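Local coordinates for protein pectinesterase (Daucus carota, PDB 1GQ8) that removes methyl ester groups from galacturonic acid units of pectin, releasing methanol and so modulating the plant cell wall, at residues 157-163 and 184-190; 69-75 and 101-107. All coordinates share one frame. Where two conformers were deposited one is given. Residue numbers count along the deposited sequence, not the author numbering.

Contact 1. Residues 157-163 and 184-190; sequences DFIFGNA and MVTAQGR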
ATOM      1  N   ASP A 157       7.867   1.670   8.829  1.00  4.06           N
ATOM      2  CA  ASP A 157       7.107   0.496   8.374  1.00  5.15           C
ATOM      3  C   ASP A 157       5.819   0.901   7.635  1.00  5.60           C
ATOM      4  O   ASP A 157       4.757   0.324   7.901  1.00  4.99           O
ATOM      5  CB  ASP A 157       6.715  -0.403   9.571  1.00  5.86           C
ATOM      6  CG  ASP A 157       7.903  -0.798  10.451  1.00  7.49           C
ATOM      7  OD1 ASP A 157       9.022  -0.958   9.926  1.00  5.47           O
ATOM      8  OD2 ASP A 157       7.707  -0.973  11.679  1.00  7.92           O
ATOM      9  N   PHE A 158       5.890   1.835   6.684  1.00  5.25           N
ATOM     10  CA  PHE A 158       4.647   2.284   6.056  1.00  4.45           C
ATOM     11  C   PHE A 158       3.889   1.430   5.028  1.00  4.59           C
ATOM     12  O   PHE A 158       2.809   1.818   4.589  1.00  4.34           O
ATOM     13  CB  PHE A 158       4.754   3.772   5.618  1.00  4.06           C
ATOM     14  CG  PHE A 158       5.694   4.062   4.468  1.00  4.66           C
ATOM     15  CD1 PHE A 158       5.199   4.200   3.171  1.00  3.59           C
ATOM     16  CD2 PHE A 158       7.043   4.344   4.699  1.00  4.92           C
ATOM     17  CE1 PHE A 158       6.027   4.625   2.123  1.00  4.45           C
ATOM     18  CE2 PHE A 158       7.881   4.768   3.659  1.00  6.28           C
ATOM     19  CZ  PHE A 158       7.370   4.911   2.369  1.00  5.96           C
ATOM     20  N   ILE A 159       4.437   0.266   4.674  1.00  4.15           N
ATOM     21  CA  ILE A 159       3.753  -0.703   3.801  1.00  4.65           C
ATOM     22  C   ILE A 159       4.035  -2.023   4.544  1.00  4.89           C
ATOM     23  O   ILE A 159       5.150  -2.543   4.474  1.00  4.01           O
ATOM     24  CB  ILE A 159       4.341  -0.775   2.363  1.00  4.54           C
ATOM     25  CG1 ILE A 159       4.177   0.571   1.641  1.00  5.09           C
ATOM     26  CG2 ILE A 159       3.601  -1.845   1.564  1.00  5.08           C
ATOM     27  CD1 ILE A 159       4.685   0.571   0.191  1.00  6.87           C
ATOM     28  N   PHE A 160       3.039  -2.558   5.260  1.00  4.53           N
ATOM     29  CA  PHE A 160       3.245  -3.773   6.068  1.00  5.19           C
ATOM     30  C   PHE A 160       2.075  -4.770   6.106  1.00  4.78           C
ATOM     31  O   PHE A 160       0.941  -4.417   5.794  1.00  4.77           O
ATOM     32  CB  PHE A 160       3.590  -3.351   7.505  1.00  5.58           C
ATOM     33  CG  PHE A 160       2.415  -2.795   8.275  1.00  7.50           C
ATOM     34  CD1 PHE A 160       1.855  -3.516   9.328  1.00  7.50           C
ATOM     35  CD2 PHE A 160       1.849  -1.570   7.923  1.00  6.50           C
ATOM     36  CE1 PHE A 160       0.743  -3.030  10.023  1.00  7.78           C
ATOM     37  CE2 PHE A 160       0.735  -1.070   8.607  1.00  6.40           C
ATOM     38  CZ  PHE A 160       0.179  -1.804   9.662  1.00  9.02           C
ATOM     39  N   GLY A 161       2.356  -6.013   6.504  1.00  4.65           N
ATOM     40  CA  GLY A 161       1.306  -7.025   6.575  1.00  4.50           C
ATOM     41  C   GLY A 161       1.661  -8.352   5.916  1.00  5.61           C
ATOM     42  O   GLY A 161       2.825  -8.583   5.577  1.00  7.18           O
ATOM     43  N   ASN A 162       0.667  -9.223   5.721  1.00  6.41           N
ATOM     44  CA  ASN A 162       0.912 -10.530   5.108  1.00  6.67           C
ATOM     45  C   ASN A 162       0.026 -10.890   3.906  1.00  7.39           C
ATOM     46  O   ASN A 162      -0.415 -12.034   3.760  1.00  5.94           O
ATOM     47  CB  ASN A 162       0.814 -11.631   6.174  1.00  8.21           C
ATOM     48  CG  ASN A 162       1.449 -12.938   5.728  1.00  8.78           C
ATOM     49  OD1 ASN A 162       2.438 -12.941   4.994  1.00  7.24           O
ATOM     50  ND2 ASN A 162       0.896 -14.058   6.191  1.00  9.78           N
ATOM     51  N   ALA A 163      -0.233  -9.916   3.039  1.00  6.46           N
ATOM     52  CA  ALA A 163      -1.026 -10.168   1.839  1.00  6.07           C
ATOM     53  C   ALA A 163      -0.066 -10.539   0.708  1.00  6.50           C
ATOM     54  O   ALA A 163       1.152 -10.536   0.902  1.00  5.58           O
ATOM     55  CB  ALA A 163      -1.804  -8.914   1.456  1.00  9.21           C
ATOM     56  N   MET A 184      11.525   3.071   7.333  1.00  4.63           N
ATOM     57  CA  MET A 184      11.553   1.714   6.763  1.00  5.11           C
ATOM     58  C   MET A 184      10.383   1.626   5.770  1.00  5.31           C
ATOM     59  O   MET A 184       9.225   1.671   6.180  1.00  4.84           O
ATOM     60  CB  MET A 184      11.341   0.649   7.853  1.00  6.32           C
ATOM     61  CG  MET A 184      12.293   0.691   9.052  1.00  6.60           C
ATOM     62  SD  MET A 184      13.956   0.072   8.723  1.00  7.44           S
ATOM     63  CE  MET A 184      14.918   1.115   9.828  1.00  9.70           C
ATOM     64  N   VAL A 185      10.667   1.490   4.476  1.00  4.09           N
ATOM     65  CA  VAL A 185       9.596   1.422   3.475  1.00  4.78           C
ATOM     66  C   VAL A 185       8.643   0.223   3.647  1.00  5.35           C
ATOM     67  O   VAL A 185       7.426   0.383   3.523  1.00  5.64           O
ATOM     68  CB  VAL A 185      10.182   1.421   2.027  1.00  3.65           C
ATOM     69  CG1 VAL A 185       9.055   1.371   0.987  1.00  2.74           C
ATOM     70  CG2 VAL A 185      11.034   2.677   1.815  1.00  2.88           C
ATOM     71  N   THR A 186       9.183  -0.958   3.949  1.00  4.16           N
ATOM     72  CA  THR A 186       8.360  -2.163   4.127  1.00  4.68           C
ATOM     73  C   THR A 186       8.655  -2.962   5.405  1.00  4.85           C
ATOM     74  O   THR A 186       9.738  -2.848   5.988  1.00  5.17           O
ATOM     75  CB  THR A 186       8.531  -3.153   2.940  1.00  5.10           C
ATOM     76  OG1 THR A 186       9.864  -3.694   2.947  1.00  4.88           O
ATOM     77  CG2 THR A 186       8.286  -2.455   1.614  1.00  4.90           C
ATOM     78  N   ALA A 187       7.673  -3.764   5.824  1.00  2.41           N
ATOM     79  CA  ALA A 187       7.774  -4.657   6.985  1.00  3.50           C
ATOM     80  C   ALA A 187       6.854  -5.856   6.704  1.00  4.35           C
ATOM     81  O   ALA A 187       5.732  -5.932   7.215  1.00  3.92           O
ATOM     82  CB  ALA A 187       7.341  -3.937   8.269  1.00  4.30           C
ATOM     83  N   GLN A 188       7.337  -6.787   5.878  1.00  5.00           N
ATOM     84  CA  GLN A 188       6.562  -7.971   5.479  1.00  4.95           C
ATOM     85  C   GLN A 188       6.511  -9.056   6.568  1.00  5.02           C
ATOM     86  O   GLN A 188       7.540  -9.420   7.144  1.00  4.88           O
ATOM     87  CB  GLN A 188       7.145  -8.530   4.172  1.00  2.40           C
ATOM     88  CG  GLN A 188       6.141  -9.220   3.249  1.00  3.82           C
ATOM     89  CD  GLN A 188       5.680 -10.560   3.771  1.00  3.74           C
ATOM     90  OE1 GLN A 188       6.480 -11.347   4.275  1.00  6.12           O
ATOM     91  NE2 GLN A 188       4.387 -10.838   3.638  1.00  3.24           N
ATOM     92  N   GLY A 189       5.314  -9.582   6.830  1.00  5.09           N
ATOM     93  CA  GLY A 189       5.156 -10.576   7.884  1.00  5.30           C
ATOM     94  C   GLY A 189       4.797 -12.035   7.628  1.00  5.71           C
ATOM     95  O   GLY A 189       3.932 -12.577   8.327  1.00  6.26           O
ATOM     96  N   ARG A 190       5.454 -12.691   6.673  1.00  6.25           N
ATOM     97  CA  ARG A 190       5.174 -14.104   6.403  1.00  6.73           C
ATOM     98  C   ARG A 190       5.783 -14.955   7.531  1.00  7.56           C
ATOM     99  O   ARG A 190       6.963 -14.800   7.854  1.00  7.35           O
ATOM    100  CB  ARG A 190       5.768 -14.519   5.049  1.00  7.59           C
ATOM    101  CG  ARG A 190       5.334 -15.908   4.593  1.00  8.27           C
ATOM    102  CD  ARG A 190       5.739 -16.216   3.153  1.00  9.89           C
ATOM    103  NE  ARG A 190       7.176 -16.423   3.001  1.00 10.93           N
ATOM    104  CZ  ARG A 190       7.717 -17.302   2.163  1.00  9.98           C
ATOM    105  NH1 ARG A 190       6.944 -18.062   1.397  1.00 13.50           N
ATOM    106  NH2 ARG A 190       9.035 -17.428   2.094  1.00 14.44           N
TER
HETATM  107  O   HOH W   1       2.718  -8.825   2.481  1.00  7.17           O

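Contact 2. Residues 69-75 and 101-107; sequences TIITASK and ITFQNTA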
ATOM      1  N   THR A  69     -10.887  14.932  -3.588  1.00  7.00           N
ATOM      2  CA  THR A  69     -11.814  14.072  -2.844  1.00  6.47           C
ATOM      3  C   THR A  69     -11.022  13.391  -1.727  1.00  6.07           C
ATOM      4  O   THR A  69     -10.240  12.484  -1.994  1.00  5.13           O
ATOM      5  CB  THR A  69     -12.418  13.031  -3.803  1.00  6.82           C
ATOM      6  OG1 THR A  69     -12.858  13.699  -4.996  1.00  9.30           O
ATOM      7  CG2 THR A  69     -13.597  12.322  -3.159  1.00  6.45           C
ATOM      8  N   ILE A  70     -11.248  13.822  -0.482  1.00  5.02           N
ATOM      9  CA  ILE A  70     -10.494  13.325   0.680  1.00  6.21           C
ATOM     10  C   ILE A  70     -11.299  12.682   1.827  1.00  5.51           C
ATOM     11  O   ILE A  70     -12.257  13.282   2.316  1.00  6.59           O
ATOM     12  CB  ILE A  70      -9.695  14.502   1.331  1.00  6.08           C
ATOM     13  CG1 ILE A  70      -9.114  15.431   0.253  1.00  7.89           C
ATOM     14  CG2 ILE A  70      -8.606  13.960   2.250  1.00  8.42           C
ATOM     15  CD1 ILE A  70      -8.086  14.797  -0.666  1.00  9.14           C
ATOM     16  N   ILE A  71     -10.903  11.479   2.262  1.00  5.22           N
ATOM     17  CA  ILE A  71     -11.544  10.806   3.409  1.00  4.49           C
ATOM     18  C   ILE A  71     -10.475  10.859   4.515  1.00  6.26           C
ATOM     19  O   ILE A  71      -9.372  10.331   4.337  1.00  5.14           O
ATOM     20  CB  ILE A  71     -11.909   9.323   3.112  1.00  5.18           C
ATOM     21  CG1 ILE A  71     -12.857   9.238   1.908  1.00  3.78           C
ATOM     22  CG2 ILE A  71     -12.579   8.700   4.341  1.00  5.31           C
ATOM     23  CD1 ILE A  71     -13.330   7.817   1.578  1.00  3.25           C
ATOM     24  N   THR A  72     -10.800  11.476   5.654  1.00  6.01           N
ATOM     25  CA  THR A  72      -9.818  11.670   6.729  1.00  7.16           C
ATOM     26  C   THR A  72     -10.278  11.392   8.177  1.00  8.13           C
ATOM     27  O   THR A  72     -11.462  11.530   8.501  1.00  7.64           O
ATOM     28  CB  THR A  72      -9.283  13.135   6.639  1.00  7.93           C
ATOM     29  OG1 THR A  72      -8.195  13.333   7.548  1.00  9.34           O
ATOM     30  CG2 THR A  72     -10.402  14.128   6.962  1.00  8.01           C
ATOM     31  N   ALA A  73      -9.322  11.006   9.032  1.00  6.11           N
ATOM     32  CA  ALA A  73      -9.541  10.717  10.460  1.00  7.29           C
ATOM     33  C   ALA A  73      -8.176  10.657  11.182  1.00  6.85           C
ATOM     34  O   ALA A  73      -7.141  10.816  10.533  1.00  7.47           O
ATOM     35  CB  ALA A  73     -10.290   9.394  10.629  1.00  7.19           C
ATOM     36  N   SER A  74      -8.163  10.433  12.502  1.00  6.32           N
ATOM     37  CA  SER A  74      -6.894  10.385  13.248  1.00  7.04           C
ATOM     38  C   SER A  74      -6.771   9.408  14.437  1.00  7.84           C
ATOM     39  O   SER A  74      -6.140   9.739  15.450  1.00  7.89           O
ATOM     40  CB  SER A  74      -6.524  11.796  13.735  1.00  8.25           C
ATOM     41  OG  SER A  74      -7.493  12.315  14.634  1.00  7.84           O
ATOM     42  N   LYS A  75      -7.348   8.214  14.326  1.00  7.73           N
ATOM     43  CA  LYS A  75      -7.245   7.230  15.412  1.00  7.86           C
ATOM     44  C   LYS A  75      -5.801   6.726  15.493  1.00  7.38           C
ATOM     45  O   LYS A  75      -5.140   6.573  14.463  1.00  7.24           O
ATOM     46  CB  LYS A  75      -8.197   6.051  15.170  1.00  8.71           C
ATOM     47  CG  LYS A  75      -9.679   6.420  15.181  1.00 13.74           C
ATOM     48  CD  LYS A  75     -10.574   5.183  15.138  1.00 18.30           C
ATOM     49  CE  LYS A  75     -10.420   4.332  16.400  1.00 20.87           C
ATOM     50  NZ  LYS A  75     -11.292   3.116  16.392  1.00 23.63           N
ATOM     51  N   ILE A 101      -9.122   9.096  -5.656  1.00  4.95           N
ATOM     52  CA  ILE A 101      -9.489   9.536  -4.300  1.00  5.76           C
ATOM     53  C   ILE A 101      -8.317   9.419  -3.307  1.00  6.20           C
ATOM     54  O   ILE A 101      -7.348   8.702  -3.573  1.00  6.20           O
ATOM     55  CB  ILE A 101     -10.705   8.700  -3.800  1.00  6.62           C
ATOM     56  CG1 ILE A 101     -11.228   9.233  -2.465  1.00  6.74           C
ATOM     57  CG2 ILE A 101     -10.304   7.232  -3.675  1.00  5.78           C
ATOM     58  CD1 ILE A 101     -12.609   8.667  -2.091  1.00  9.18           C
ATOM     59  N   THR A 102      -8.403  10.130  -2.178  1.00  6.36           N
ATOM     60  CA  THR A 102      -7.355  10.104  -1.142  1.00  6.14           C
ATOM     61  C   THR A 102      -7.828   9.503   0.194  1.00  5.30           C
ATOM     62  O   THR A 102      -8.936   9.789   0.647  1.00  5.86           O
ATOM     63  CB  THR A 102      -6.819  11.538  -0.828  1.00  8.17           C
ATOM     64  OG1 THR A 102      -6.069  12.041  -1.942  1.00  7.76           O
ATOM     65  CG2 THR A 102      -5.922  11.519   0.413  1.00  7.15           C
ATOM     66  N   PHE A 103      -6.982   8.669   0.804  1.00  4.14           N
ATOM     67  CA  PHE A 103      -7.244   8.054   2.116  1.00  5.30           C
ATOM     68  C   PHE A 103      -6.100   8.573   3.009  1.00  4.58           C
ATOM     69  O   PHE A 103      -4.934   8.365   2.681  1.00  5.46           O
ATOM     70  CB  PHE A 103      -7.151   6.521   2.038  1.00  6.59           C
ATOM     71  CG  PHE A 103      -8.093   5.890   1.041  1.00  7.88           C
ATOM     72  CD1 PHE A 103      -9.470   5.990   1.194  1.00  9.73           C
ATOM     73  CD2 PHE A 103      -7.594   5.164  -0.037  1.00 10.19           C
ATOM     74  CE1 PHE A 103     -10.343   5.372   0.286  1.00 11.21           C
ATOM     75  CE2 PHE A 103      -8.455   4.543  -0.948  1.00  9.88           C
ATOM     76  CZ  PHE A 103      -9.832   4.647  -0.784  1.00  9.40           C
ATOM     77  N   GLN A 104      -6.427   9.229   4.125  0.50  5.11           N
ATOM     78  CA  GLN A 104      -5.394   9.797   5.000  0.50  5.86           C
ATOM     79  C   GLN A 104      -5.661   9.723   6.512  0.50  5.95           C
ATOM     80  O   GLN A 104      -6.804   9.549   6.940  0.50  4.39           O
ATOM     81  CB  GLN A 104      -5.158  11.260   4.583  0.50  8.29           C
ATOM     82  CG  GLN A 104      -6.255  12.147   4.808  0.50  4.31           C
ATOM     83  CD  GLN A 104      -4.052  13.509   4.971  0.50 10.13           C
ATOM     84  OE1 GLN A 104      -4.952  14.141   4.416  0.50  9.58           O
ATOM     85  NE2 GLN A 104      -2.824  14.001   5.128  0.50  9.22           N
ATOM     86  N   ASN A 105      -4.580   9.683   7.296  1.00  4.81           N
ATOM     87  CA  ASN A 105      -4.655   9.650   8.766  1.00  5.05           C
ATOM     88  C   ASN A 105      -3.742  10.801   9.217  1.00  6.12           C
ATOM     89  O   ASN A 105      -2.547  10.810   8.898  1.00  6.09           O
ATOM     90  CB  ASN A 105      -4.139   8.318   9.343  1.00  4.54           C
ATOM     91  CG  ASN A 105      -4.353   8.210  10.860  1.00  5.74           C
ATOM     92  OD1 ASN A 105      -4.016   9.126  11.617  1.00  4.34           O
ATOM     93  ND2 ASN A 105      -4.913   7.086  11.305  1.00  5.54           N
ATOM     94  N   THR A 106      -4.299  11.760   9.959  1.00  6.39           N
ATOM     95  CA  THR A 106      -3.552  12.944  10.401  1.00  7.06           C
ATOM     96  C   THR A 106      -2.986  12.960  11.828  1.00  7.59           C
ATOM     97  O   THR A 106      -2.621  14.027  12.332  1.00  8.63           O
ATOM     98  CB  THR A 106      -4.421  14.222  10.228  1.00  6.41           C
ATOM     99  OG1 THR A 106      -5.608  14.106  11.026  1.00  6.57           O
ATOM    100  CG2 THR A 106      -4.827  14.401   8.769  1.00  7.34           C
ATOM    101  N   ALA A 107      -2.891  11.799  12.469  1.00  6.47           N
ATOM    102  CA  ALA A 107      -2.380  11.715  13.840  1.00  8.15           C
ATOM    103  C   ALA A 107      -0.985  12.327  14.041  1.00  9.11           C
ATOM    104  O   ALA A 107      -0.760  13.065  15.009  1.00 10.20           O
ATOM    105  CB  ALA A 107      -2.384  10.261  14.305  1.00  6.41           C
TER
HETATM  106  O   HOH W   2      -8.425  14.192  10.156  1.00  5.90           O

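Contact 1. Residues 157-163 and 184-190
The shortest and straightest backbone hydrogen bond between 157-163 and 184-190 runs from Gly-189 N to Gly-161 O (3.0 Å, 169° at the hydrogen); Ala-187 N to Ile-159 O is nearly as short (3.1 Å, 147°). Gly-161 N to Ala-187 O is weak at 3.5 Å, as is Ile-159 N to Val-185 O at 3.2 Å and only 120°. With axes 10° apart and 4.8 Å at closest approach, strands 159-161 and 186-188 are parallel neighbours. At the C-terminal end of this pairing, Gln-188 NE2 donates to Asn-162 OD1 (3.2 Å), which also pairs with Thr-197, and to water 1 (2.9 Å); that water in turn donates to Ala-163 O (2.8 Å). Apolar contacts are few across the pair: Phe-160 CB meets Ala-187 CB at 3.9 Å while the Phe-160 ring stacks on Tyr-139, and Phe-158 CZ reaches Val-185 CG1 at 4.2 Å where the chain turns a corner. Asp-157, the catalytic nucleophile, brings OD1 to 3.8 Å from Ala-187 CB, and its OD2 forms a salt bridge with Arg-225, a probable substrate-binding residue. Successive coils of a parallel beta-helix, with the aspartyl esterase active site beside one of its sheets, are what this pairing represents.

Contact 2. Residues 69-75 and 101-107
Two neighbouring coils of the pectinesterase parallel beta-helix meet here: strands 69-73 and 101-105 run the same way, their axes 18° apart and 5.0 Å at closest approach. Ile-101 opens the second segment, its CG1 3.4 Å from Thr-69 O and its CD1 3.8 Å from Ile-71 CD1; both Thr-69 and Ile-101 also touch Ile-41. Thr-102 then bonds through both backbone groups, N to Thr-69 O (3.0 Å) and O from Ile-71 N (3.1 Å, 166°), the alternation expected of parallel strands. Its side chain shares a face with Ile-70, whose CD1 approaches Thr-102 CB to 3.5 Å, while Thr-102 OG1 is hydrogen-bonded to Arg-66 O. Phe-103 lies on the other face with Ile-71, whose CD1 sits at the ring edge, 4.1 Å from Phe-103 CE1; both side chains touch Val-89. Gln-104 N resumes the backbone bonding to Ile-71 O at 3.2 Å; its side chain was deposited in two conformers, so no distance is taken from it. At Asn-105 the side chain adds its own bonds: its OD1 accepts from Ala-107 N (3.0 Å), forming an Asx turn, and its ND2 donates to Lys-75 O (3.2 Å, 172°), with Val-115 O as a further partner. Thus one amide shapes the turn of its own coil and holds the preceding one. Thr-106 N continues the backbone bonding with Ala-73 O at 3.0 Å. Water 2 bridges the side chains, lying 2.8 Å from Thr-72 OG1 and 2.9 Å from Thr-106 OG1.

Overall arrangement
From the N terminus, the chain reaches contact 2 first: after 69-75 it makes an excursion of 25 residues containing strands 89-91 and 97-99, then returns at 101-107. Contact 1 opens only later, and the 20 residues between 157-163 and 184-190 include strands 164-168 and 171-174. The loops are therefore in series, neither nested nor crossed. Each joins adjacent strands of a different parallel sheet, contact 2 in the sheet containing 44-47 and 129-132, contact 1 in that containing 138-140 and 221-224, so they tie together separate faces and separate coils of the same beta-helix. They do not touch: their centres are 20 Å apart and their nearest atoms about 10 Å.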